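Local coordinates for protein magnesium-protoporphyrin O-methyltransferase (Synechocystis sp., PDB 4QDJ) that transfers a methyl group from S-adenosylmethionine to magnesium-protoporphyrin IX, giving the monomethyl ester on the route to chlorophyll, at residues G59-L64 and A81-L86; Y140-A145 and Y191-A196. All coordinates share one frame; numbering follows the deposited sequence.

Contact 1. Residues G59-L64 and A81-L86; sequences GNLPGL and AQAGAL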
# COMPACT_ATOMS: atom_id res chain seq x y z
N GLY A 59 -18.60 6.92 5.50
CA GLY A 59 -19.26 7.11 6.78
C GLY A 59 -19.14 5.95 7.75
O GLY A 59 -19.65 6.01 8.87
N ASN A 60 -18.45 4.88 7.33
CA ASN A 60 -18.36 3.67 8.15
C ASN A 60 -16.94 3.33 8.57
O ASN A 60 -16.66 2.21 8.99
CB ASN A 60 -18.96 2.49 7.39
CG ASN A 60 -18.16 2.12 6.16
OD1 ASN A 60 -17.40 2.93 5.63
ND2 ASN A 60 -18.31 0.88 5.71
N LEU A 61 -16.03 4.30 8.47
CA LEU A 61 -14.63 4.06 8.80
C LEU A 61 -14.35 3.73 10.28
O LEU A 61 -13.53 2.86 10.56
CB LEU A 61 -13.75 5.21 8.30
CG LEU A 61 -12.24 4.95 8.27
CD1 LEU A 61 -11.92 3.68 7.49
CD2 LEU A 61 -11.51 6.14 7.68
N PRO A 62 -15.01 4.44 11.23
CA PRO A 62 -14.76 4.05 12.62
C PRO A 62 -15.12 2.60 12.91
O PRO A 62 -16.26 2.19 12.69
CB PRO A 62 -15.68 4.99 13.41
CG PRO A 62 -15.78 6.20 12.55
CD PRO A 62 -15.79 5.68 11.14
N GLY A 63 -14.13 1.82 13.36
CA GLY A 63 -14.35 0.43 13.69
C GLY A 63 -14.17 -0.53 12.53
O GLY A 63 -14.25 -1.74 12.70
N LEU A 64 -13.93 0.01 11.34
CA LEU A 64 -13.79 -0.81 10.14
C LEU A 64 -12.47 -1.58 10.15
O LEU A 64 -11.41 -1.02 10.43
CB LEU A 64 -13.86 0.06 8.89
CG LEU A 64 -14.04 -0.67 7.56
CD1 LEU A 64 -15.43 -1.29 7.48
CD2 LEU A 64 -13.80 0.27 6.38
N ALA A 81 -6.10 5.07 11.13
CA ALA A 81 -6.28 4.81 12.56
C ALA A 81 -6.76 6.06 13.29
O ALA A 81 -7.59 5.98 14.19
CB ALA A 81 -4.99 4.29 13.17
N GLN A 82 -6.22 7.21 12.89
CA GLN A 82 -6.65 8.49 13.45
C GLN A 82 -8.14 8.72 13.22
O GLN A 82 -8.82 9.33 14.05
CB GLN A 82 -5.83 9.64 12.85
CG GLN A 82 -4.41 9.73 13.38
CD GLN A 82 -3.56 10.77 12.66
OE1 GLN A 82 -3.56 10.84 11.43
NE2 GLN A 82 -2.83 11.57 13.43
N ALA A 83 -8.64 8.22 12.09
CA ALA A 83 -10.04 8.37 11.74
C ALA A 83 -10.92 7.28 12.35
O ALA A 83 -12.13 7.25 12.13
CB ALA A 83 -10.21 8.40 10.22
N GLY A 84 -10.31 6.39 13.12
CA GLY A 84 -11.06 5.38 13.86
C GLY A 84 -11.04 3.96 13.32
O GLY A 84 -11.64 3.07 13.91
N ALA A 85 -10.36 3.74 12.19
CA ALA A 85 -10.30 2.40 11.62
C ALA A 85 -9.49 1.45 12.49
O ALA A 85 -8.59 1.88 13.22
CB ALA A 85 -9.73 2.44 10.21
N LEU A 86 -9.81 0.17 12.41
CA LEU A 86 -9.00 -0.87 13.04
C LEU A 86 -8.03 -1.37 11.98
O LEU A 86 -8.39 -2.18 11.13
CB LEU A 86 -9.87 -2.01 13.56
CG LEU A 86 -10.93 -1.57 14.57
CD1 LEU A 86 -11.68 -2.78 15.11
CD2 LEU A 86 -10.30 -0.76 15.69

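Contact 2. Residues Y140-A145 and Y191-A196; sequences YPTEEA and YQHKEA. With SAM (S-adenosylmethionine), chain B.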
# COMPACT_ATOMS: atom_id res chain seq x y z
N TYR A 140 6.89 -5.44 -8.92
CA TYR A 140 6.75 -6.80 -9.44
C TYR A 140 6.20 -6.83 -10.86
O TYR A 140 5.39 -5.98 -11.23
CB TYR A 140 5.86 -7.62 -8.51
CG TYR A 140 6.40 -7.70 -7.10
CD1 TYR A 140 7.35 -8.64 -6.75
CD2 TYR A 140 5.96 -6.81 -6.12
CE1 TYR A 140 7.86 -8.71 -5.47
CE2 TYR A 140 6.46 -6.87 -4.83
CZ TYR A 140 7.41 -7.83 -4.51
OH TYR A 140 7.91 -7.89 -3.23
N PRO A 141 6.64 -7.81 -11.66
CA PRO A 141 6.08 -7.99 -13.01
C PRO A 141 4.62 -8.43 -12.93
O PRO A 141 4.19 -8.92 -11.89
CB PRO A 141 6.95 -9.10 -13.60
CG PRO A 141 7.49 -9.84 -12.42
CD PRO A 141 7.68 -8.80 -11.35
N THR A 142 3.89 -8.27 -14.03
CA THR A 142 2.44 -8.50 -14.04
C THR A 142 2.03 -9.90 -13.57
O THR A 142 1.03 -10.05 -12.86
CB THR A 142 1.84 -8.23 -15.44
OG1 THR A 142 2.20 -6.90 -15.86
CG2 THR A 142 0.33 -8.36 -15.41
N GLU A 143 2.80 -10.91 -13.95
CA GLU A 143 2.51 -12.29 -13.55
C GLU A 143 2.52 -12.45 -12.03
O GLU A 143 1.62 -13.08 -11.46
CB GLU A 143 3.50 -13.26 -14.19
N GLU A 144 3.53 -11.89 -11.39
CA GLU A 144 3.63 -11.96 -9.94
C GLU A 144 2.60 -11.05 -9.27
O GLU A 144 2.03 -11.39 -8.24
CB GLU A 144 5.05 -11.61 -9.47
CG GLU A 144 5.23 -11.60 -7.96
CD GLU A 144 4.96 -12.95 -7.32
OE1 GLU A 144 5.06 -13.98 -8.01
OE2 GLU A 144 4.65 -12.97 -6.11
N ALA A 145 2.37 -9.89 -9.88
CA ALA A 145 1.37 -8.95 -9.38
C ALA A 145 -0.01 -9.60 -9.39
O ALA A 145 -0.82 -9.37 -8.49
CB ALA A 145 1.37 -7.68 -10.22
N TYR A 191 7.99 -1.63 -12.34
CA TYR A 191 7.16 -2.21 -13.38
C TYR A 191 5.87 -1.42 -13.56
O TYR A 191 5.23 -1.04 -12.58
CB TYR A 191 6.82 -3.66 -13.06
CG TYR A 191 8.03 -4.58 -12.97
CD1 TYR A 191 8.72 -4.73 -11.78
CD2 TYR A 191 8.45 -5.30 -14.08
CE1 TYR A 191 9.82 -5.56 -11.70
CE2 TYR A 191 9.55 -6.14 -14.00
CZ TYR A 191 10.23 -6.27 -12.81
OH TYR A 191 11.32 -7.10 -12.73
N GLN A 192 5.49 -1.18 -14.81
CA GLN A 192 4.19 -0.62 -15.12
C GLN A 192 3.23 -1.76 -15.41
O GLN A 192 3.64 -2.81 -15.89
CB GLN A 192 4.27 0.32 -16.32
CG GLN A 192 5.02 1.62 -16.07
CD GLN A 192 5.05 2.51 -17.30
OE1 GLN A 192 4.80 2.06 -18.42
NE2 GLN A 192 5.35 3.79 -17.09
N HIS A 193 1.95 -1.55 -15.11
CA HIS A 193 0.93 -2.55 -15.39
C HIS A 193 -0.19 -1.94 -16.21
O HIS A 193 -0.59 -0.81 -15.97
CB HIS A 193 0.37 -3.12 -14.09
CG HIS A 193 1.41 -3.76 -13.23
ND1 HIS A 193 2.03 -4.95 -13.56
CD2 HIS A 193 1.95 -3.37 -12.04
CE1 HIS A 193 2.89 -5.27 -12.61
NE2 HIS A 193 2.87 -4.33 -11.69
N LYS A 194 -0.68 -2.70 -17.19
CA LYS A 194 -1.82 -2.27 -17.98
C LYS A 194 -3.07 -2.30 -17.11
O LYS A 194 -3.32 -3.28 -16.41
CB LYS A 194 -2.03 -3.18 -19.19
CG LYS A 194 -0.91 -3.12 -20.22
CD LYS A 194 -1.21 -4.02 -21.41
CE LYS A 194 -0.09 -3.99 -22.43
NZ LYS A 194 0.15 -2.61 -22.94
N GLU A 195 -3.85 -1.22 -17.16
CA GLU A 195 -5.10 -1.16 -16.42
C GLU A 195 -6.04 -2.29 -16.83
O GLU A 195 -6.76 -2.85 -16.01
CB GLU A 195 -5.79 0.20 -16.59
CG GLU A 195 -7.17 0.26 -15.96
CD GLU A 195 -7.67 1.68 -15.75
OE1 GLU A 195 -6.83 2.61 -15.71
OE2 GLU A 195 -8.90 1.86 -15.62
N ALA A 196 -6.01 -2.64 -18.12
CA ALA A 196 -6.82 -3.74 -18.62
C ALA A 196 -6.46 -5.06 -17.94
O ALA A 196 -7.33 -5.87 -17.62
CB ALA A 196 -6.69 -3.86 -20.14
N SAM B . 2.09 1.37 0.75
CA SAM B . 3.02 2.30 1.38
C SAM B . 2.66 3.75 1.04
O SAM B . 2.06 4.02 0.01
OXT SAM B . 2.97 4.66 1.81
CB SAM B . 4.48 2.01 1.02
CG SAM B . 4.85 2.04 -0.46
SD SAM B . 6.62 1.76 -0.73
CE SAM B . 6.86 2.43 -2.39
C5' SAM B . 6.63 -0.00 -1.11
C4' SAM B . 6.61 -0.85 0.15
O4' SAM B . 6.13 -2.14 -0.18
C3' SAM B . 7.98 -1.03 0.77
O3' SAM B . 7.92 -0.67 2.13
C2' SAM B . 8.26 -2.52 0.66
O2' SAM B . 8.96 -3.02 1.78
C1' SAM B . 6.85 -3.09 0.56
N9 SAM B . 6.79 -4.40 -0.09
C8 SAM B . 7.40 -4.79 -1.26
N7 SAM B . 7.08 -6.08 -1.49
C5 SAM B . 6.28 -6.52 -0.49
C6 SAM B . 5.68 -7.74 -0.24
N6 SAM B . 5.85 -8.76 -1.08
N1 SAM B . 4.90 -7.89 0.89
C2 SAM B . 4.72 -6.84 1.76
N3 SAM B . 5.33 -5.62 1.51
C4 SAM B . 6.09 -5.47 0.39
O HOH W 1 0.45 -5.40 -17.53

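Contact 1. Residues G59-L64 and A81-L86
Ala-83 meets Leu-61 methyl against methyl, its CB lying 3.6 Å from CD2 of the leucine. In Leu-61 CG stands anti to the backbone N (chi1 -166°), and the two methyls that branch from it divide the work, CD2 going to Ala-83 and CD1 to Ala-85. Beside this apolar contact the Pro-62 ring brings CG up to the carbonyl O of Ala-83.

Gly-84 ends the helix in a Schellman motif, with positive phi and its N bonded back to Ala-81 O. Two demands for glycine coincide here: a CB would be pressed against the preceding carbonyl O, and it would stand only 3.2 Å from Pro-62 CA. The Gly-84 carbonyl O then takes a nearly straight hydrogen bond from Gly-63 N (2.8 Å, 171° at the hydrogen), while Pro-62 CA adds a C-H...O contact to the same oxygen.

At Ala-85 the methyl packs on the second branch of the leucine, CB to Leu-61 CD1 at 3.7 Å. Its CA also approaches Leu-61 O at 3.4 Å, the oxygen that accepts Leu-64 N to close the type II turn running from Leu-61 to Leu-64; Gly-63 supplies the positive phi this turn requires. Leu-86 finishes the series: its N donates to Leu-64 O at 2.8 Å, and its CD1 lies 3.7 Å from Gly-63 O.

Leu-86 also pairs through its backbone with Val-66, so the parallel ladder of strands 65-69 and 86-91 starts directly from this junction of loops. Such pairing belongs to a beta-alpha-beta crossover, here with helix 77-82 as the connection. Asn-112 bonds to the carbonyl oxygens of Ala-81 and Ala-85, and Leu-61 also rests on Leu-55 and Val-56 of helix 35-58.

Contact 2. Residues Y140-A145 and Y191-A196
The hydroxyl of Thr-142 is held from two directions: its OG1 is hydrogen-bonded to His-193 ND1 at 3.0 Å and to a water at 2.8 Å, and that water accepts from Lys-194 N. With OG1 beside the threonine's own backbone N (chi1 -55°), the hydroxyl is turned to the imidazole's edge, near the ring plane. The other ring nitrogen, NE2, bonds to Leu-137 O, so both nitrogens help fix the rotation of the ring, while Ala-145 CB approaches CE1 at 3.7 Å.

In this class I, Rossmann-like methyltransferase fold, the contact ties the start of helix 142-155, with Pro-141 at the N-cap position, to the segment leading into helix 195-204. Tyr-191 lays one face of its ring over the start of Pro-141, whose N stands 3.6 Å above the ring plane; Pro-141 CD makes a CH-pi contact 4.0 Å from the ring centroid. An alanine at Tyr-191 would keep CB near Tyr-140 O but would probably leave Pro-141 without its aromatic cover and open a gap over the proline ring. On the cofactor side, Tyr-140 OH donates a short hydrogen bond, 2.6 Å, to N7 of the S-adenosylmethionine adenine.

How the contacts relate
Contact 1 closes before contact 2 opens along the chain, and the two lie on opposite sides of its centre, their own centres about 30 Å apart and their nearest atoms about 22 Å. Contact 1 runs into strands 65-69 and 86-91 of the mixed sheet; contact 2 lies beside that sheet, His-193 touching Phe-164 of strand 159-164. The cofactor is bound at the far ends of the first two strands, by Asp-91 in the last position of one and Gly-70 just after the other, among others. Contact 1 thus joins loops remote from the cofactor, whereas contact 2, wholly within the C-terminal family region, links the pocket residue Tyr-140 and the start of helix 142-155 to the lead-in of helix 195-204.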